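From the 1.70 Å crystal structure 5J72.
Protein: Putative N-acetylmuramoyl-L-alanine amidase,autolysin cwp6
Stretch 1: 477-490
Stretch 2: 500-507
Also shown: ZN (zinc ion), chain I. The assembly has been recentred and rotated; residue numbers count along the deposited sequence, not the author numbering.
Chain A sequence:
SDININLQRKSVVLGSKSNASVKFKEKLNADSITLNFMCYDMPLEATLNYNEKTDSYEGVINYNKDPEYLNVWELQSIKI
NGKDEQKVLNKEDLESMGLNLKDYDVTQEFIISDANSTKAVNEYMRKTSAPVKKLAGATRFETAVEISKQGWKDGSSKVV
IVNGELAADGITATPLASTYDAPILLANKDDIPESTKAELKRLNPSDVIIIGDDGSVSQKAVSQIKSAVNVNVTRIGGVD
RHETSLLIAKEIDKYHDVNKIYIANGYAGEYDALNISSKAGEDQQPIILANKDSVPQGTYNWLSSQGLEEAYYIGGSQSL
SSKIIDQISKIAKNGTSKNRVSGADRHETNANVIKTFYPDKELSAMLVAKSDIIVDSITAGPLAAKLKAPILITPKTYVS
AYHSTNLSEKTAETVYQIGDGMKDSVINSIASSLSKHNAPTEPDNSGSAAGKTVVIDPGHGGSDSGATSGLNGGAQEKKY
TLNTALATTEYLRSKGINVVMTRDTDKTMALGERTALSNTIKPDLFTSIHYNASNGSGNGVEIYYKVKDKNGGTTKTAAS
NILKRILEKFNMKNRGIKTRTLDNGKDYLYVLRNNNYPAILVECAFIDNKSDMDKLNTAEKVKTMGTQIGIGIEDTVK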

# COMPACT_ATOMS: atom_id res chain seq x y z
N GLU A 477 -15.81 10.82 21.03
CA GLU A 477 -14.45 11.20 21.42
C GLU A 477 -13.40 10.10 21.04
O GLU A 477 -12.30 10.45 20.55
CB GLU A 477 -14.43 11.44 22.94
CG GLU A 477 -13.04 11.86 23.47
CD GLU A 477 -13.04 12.11 24.98
OE1 GLU A 477 -11.99 12.46 25.52
OE2 GLU A 477 -14.09 11.94 25.63
N LYS A 478 -13.69 8.81 21.28
CA LYS A 478 -12.71 7.74 21.00
C LYS A 478 -12.27 7.70 19.53
O LYS A 478 -11.14 7.28 19.22
CB LYS A 478 -13.26 6.36 21.44
CG LYS A 478 -14.35 5.78 20.51
CD LYS A 478 -14.53 4.24 20.82
CE LYS A 478 -15.81 3.66 20.26
NZ LYS A 478 -15.73 2.15 20.30
N LYS A 479 -13.11 8.13 18.61
CA LYS A 479 -12.63 8.08 17.22
C LYS A 479 -11.88 9.39 16.84
O LYS A 479 -10.95 9.36 16.02
CB LYS A 479 -13.79 7.98 16.28
CG LYS A 479 -14.63 6.74 16.56
CD LYS A 479 -15.87 6.77 15.74
CE LYS A 479 -16.59 5.45 15.87
NZ LYS A 479 -17.86 5.49 15.11
N TYR A 480 -12.30 10.52 17.42
CA TYR A 480 -11.62 11.76 17.08
C TYR A 480 -10.27 11.71 17.76
O TYR A 480 -9.30 12.26 17.20
CB TYR A 480 -12.42 12.95 17.61
CG TYR A 480 -13.36 13.48 16.58
CD1 TYR A 480 -13.07 14.66 15.88
CD2 TYR A 480 -14.56 12.83 16.30
CE1 TYR A 480 -13.95 15.17 14.94
CE2 TYR A 480 -15.45 13.34 15.36
CZ TYR A 480 -15.14 14.52 14.68
OH TYR A 480 -16.01 15.06 13.76
N THR A 481 -10.18 11.07 18.96
CA THR A 481 -8.84 11.09 19.57
C THR A 481 -7.95 10.19 18.76
O THR A 481 -6.76 10.51 18.59
CB THR A 481 -8.83 10.61 21.06
OG1 THR A 481 -9.29 9.27 21.14
CG2 THR A 481 -9.71 11.47 21.94
N LEU A 482 -8.47 9.04 18.30
CA LEU A 482 -7.59 8.17 17.49
C LEU A 482 -7.11 8.86 16.16
O LEU A 482 -5.93 8.80 15.82
CB LEU A 482 -8.28 6.81 17.13
CG LEU A 482 -7.38 5.92 16.26
CD1 LEU A 482 -6.11 5.56 16.99
CD2 LEU A 482 -8.20 4.68 15.88
N ASN A 483 -8.03 9.49 15.42
CA ASN A 483 -7.64 10.17 14.15
C ASN A 483 -6.65 11.35 14.46
O ASN A 483 -5.72 11.54 13.71
CB ASN A 483 -8.85 10.69 13.46
CG ASN A 483 -9.70 9.53 12.97
OD1 ASN A 483 -9.13 8.48 12.62
ND2 ASN A 483 -11.05 9.61 13.05
N THR A 484 -6.88 12.08 15.57
CA THR A 484 -5.97 13.18 15.91
C THR A 484 -4.58 12.59 16.24
O THR A 484 -3.56 13.06 15.74
CB THR A 484 -6.52 13.92 17.15
OG1 THR A 484 -7.78 14.44 16.83
CG2 THR A 484 -5.55 15.10 17.58
N ALA A 485 -4.56 11.52 17.08
CA ALA A 485 -3.33 10.93 17.54
C ALA A 485 -2.53 10.31 16.42
O ALA A 485 -1.28 10.36 16.46
CB ALA A 485 -3.59 9.86 18.66
N LEU A 486 -3.17 9.75 15.44
CA LEU A 486 -2.41 9.14 14.31
C LEU A 486 -1.66 10.30 13.59
O LEU A 486 -0.52 10.12 13.18
CB LEU A 486 -3.41 8.44 13.30
CG LEU A 486 -3.90 7.07 13.94
CD1 LEU A 486 -5.21 6.58 13.21
CD2 LEU A 486 -2.78 5.97 13.84
N ALA A 487 -2.34 11.42 13.44
CA ALA A 487 -1.70 12.56 12.72
C ALA A 487 -0.54 13.13 13.55
O ALA A 487 0.49 13.53 12.98
CB ALA A 487 -2.75 13.61 12.45
N THR A 488 -0.68 13.20 14.89
CA THR A 488 0.43 13.64 15.72
C THR A 488 1.61 12.70 15.59
O THR A 488 2.78 13.10 15.51
CB THR A 488 -0.02 13.63 17.23
OG1 THR A 488 -1.13 14.50 17.35
CG2 THR A 488 1.17 14.05 18.19
N THR A 489 1.31 11.37 15.62
CA THR A 489 2.38 10.40 15.50
C THR A 489 3.10 10.56 14.15
O THR A 489 4.34 10.52 14.08
CB THR A 489 1.76 8.94 15.63
OG1 THR A 489 1.23 8.85 16.95
CG2 THR A 489 2.80 7.85 15.49
N GLU A 490 2.32 10.72 13.12
CA GLU A 490 2.87 10.83 11.76
C GLU A 490 3.85 12.08 11.70
O GLU A 490 4.93 11.98 11.16
CB GLU A 490 1.73 11.08 10.78
CG GLU A 490 2.24 10.87 9.38
CD GLU A 490 2.28 9.35 9.04
OE1 GLU A 490 2.39 8.51 9.96
OE2 GLU A 490 2.18 9.02 7.86
N VAL A 500 5.65 5.87 20.42
CA VAL A 500 4.95 4.63 20.73
C VAL A 500 3.49 5.05 20.99
O VAL A 500 3.26 5.93 21.83
CB VAL A 500 5.48 3.91 22.01
CG1 VAL A 500 4.60 2.72 22.33
CG2 VAL A 500 6.95 3.44 21.84
N MET A 501 2.51 4.45 20.32
CA MET A 501 1.13 4.83 20.60
C MET A 501 0.55 3.84 21.62
O MET A 501 0.80 2.65 21.49
CB MET A 501 0.27 4.73 19.32
CG MET A 501 0.72 5.72 18.19
SD MET A 501 -0.44 5.81 16.85
CE MET A 501 -1.83 6.67 17.69
N THR A 502 -0.23 4.28 22.59
CA THR A 502 -0.79 3.30 23.53
C THR A 502 -1.75 2.36 22.77
O THR A 502 -1.82 1.18 23.08
CB THR A 502 -1.53 4.01 24.69
OG1 THR A 502 -2.48 4.90 24.14
CG2 THR A 502 -0.58 4.79 25.61
N ARG A 503 -2.46 2.88 21.77
CA ARG A 503 -3.30 2.08 20.90
C ARG A 503 -3.29 2.74 19.52
O ARG A 503 -3.19 3.99 19.43
CB ARG A 503 -4.75 1.97 21.43
CG ARG A 503 -5.52 3.31 21.42
CD ARG A 503 -7.01 3.12 21.86
NE ARG A 503 -7.73 4.42 21.93
CZ ARG A 503 -8.59 4.81 21.00
NH1 ARG A 503 -8.84 4.07 19.94
NH2 ARG A 503 -9.23 5.98 21.17
N ASP A 504 -3.37 1.95 18.46
CA ASP A 504 -3.38 2.56 17.12
C ASP A 504 -4.64 2.12 16.42
O ASP A 504 -4.80 2.35 15.22
CB ASP A 504 -2.16 2.16 16.31
CG ASP A 504 -1.84 0.69 16.41
OD1 ASP A 504 -2.76 -0.14 16.21
OD2 ASP A 504 -0.67 0.36 16.67
N THR A 505 -5.54 1.51 17.15
CA THR A 505 -6.81 1.10 16.60
C THR A 505 -7.88 1.20 17.67
O THR A 505 -7.59 1.47 18.84
CB THR A 505 -6.70 -0.37 16.09
OG1 THR A 505 -7.79 -0.59 15.19
CG2 THR A 505 -6.74 -1.34 17.22
N ASP A 506 -9.13 0.94 17.30
CA ASP A 506 -10.19 0.99 18.28
C ASP A 506 -10.05 -0.22 19.18
O ASP A 506 -10.15 -1.33 18.69
CB ASP A 506 -11.56 1.00 17.61
CG ASP A 506 -12.72 1.20 18.59
OD1 ASP A 506 -12.51 1.80 19.65
OD2 ASP A 506 -13.83 0.76 18.28
N LYS A 507 -9.74 -0.02 20.46
CA LYS A 507 -9.68 -1.12 21.40
C LYS A 507 -9.85 -0.62 22.82
O LYS A 507 -9.59 0.53 23.08
CB LYS A 507 -8.41 -1.92 21.31
CG LYS A 507 -7.19 -1.19 21.73
CD LYS A 507 -6.13 -2.21 22.11
CE LYS A 507 -5.13 -1.60 23.06
NZ LYS A 507 -4.07 -2.56 23.45
ZN ZN I . -11.73 12.09 27.68
O HOH W 1 -13.98 12.25 28.32
O HOH W 2 -11.20 4.43 18.58
O HOH W 3 -11.42 11.85 29.80
O HOH W 4 -12.02 14.20 28.03

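The segment 500-507 leaves its strand after Met501 and runs on as a loop beside the helix 477-490, from the level of Thr489 back to that of Lys478. Val500 directs its CA-to-CB bond away from the helix and takes no part in the contact. The CA-to-CB bond of Met501 points toward the helix, and its side chain lies along the buried helix surface: Met501 CG sits 3.4 Å from Thr489 OG1, SD 3.8 Å from Leu486 CD2, and CE 3.8 Å from Ala485 CB. The small Ala485 side chain thus meets the methionine methyl group, while the Thr489 hydroxyl is satisfied within the helix, donating from OG1 to Ala485 O at 3.0 Å.

Thr502 is out of reach, but Arg503 returns to the helix through the end of its side chain. Arg503 NH2 donates to Lys478 O at 3.0 Å in a nearly linear hydrogen bond (169°), with the carbonyl oxygen at the guanidinium edge. The same oxygen also accepts a weak helical hydrogen bond from Leu482 N, 3.3 Å from Lys478 O. Arg503 NH1 donates a hydrogen bond to Thr505 O at 3.1 Å, so the same guanidinium ties its own loop together.

Leu482 covers the backbone that follows. Leu482 CD1 lies 3.8 Å from Asp504 C and Leu482 CD2 3.9 Å from Thr505 CA, so the packing is against main chain; the Asp504 carboxylate leads away from the helix and the CA-to-CB bond of Thr505 points away.

At Asp506 the contact becomes ionic. Lys478 NZ forms a salt bridge with Asp506, donating to Asp506 OD2 at 3.1 Å and weakly to Asp506 OD1 at 3.3 Å. Water 2 joins this pair to the arginine, donating to Lys478 O (2.9 Å) and Asp506 OD1 (3.1 Å) and accepting from Arg503 NH1 (2.7 Å). The CA-to-CB bond of Lys507 points away, and the residue makes no contact.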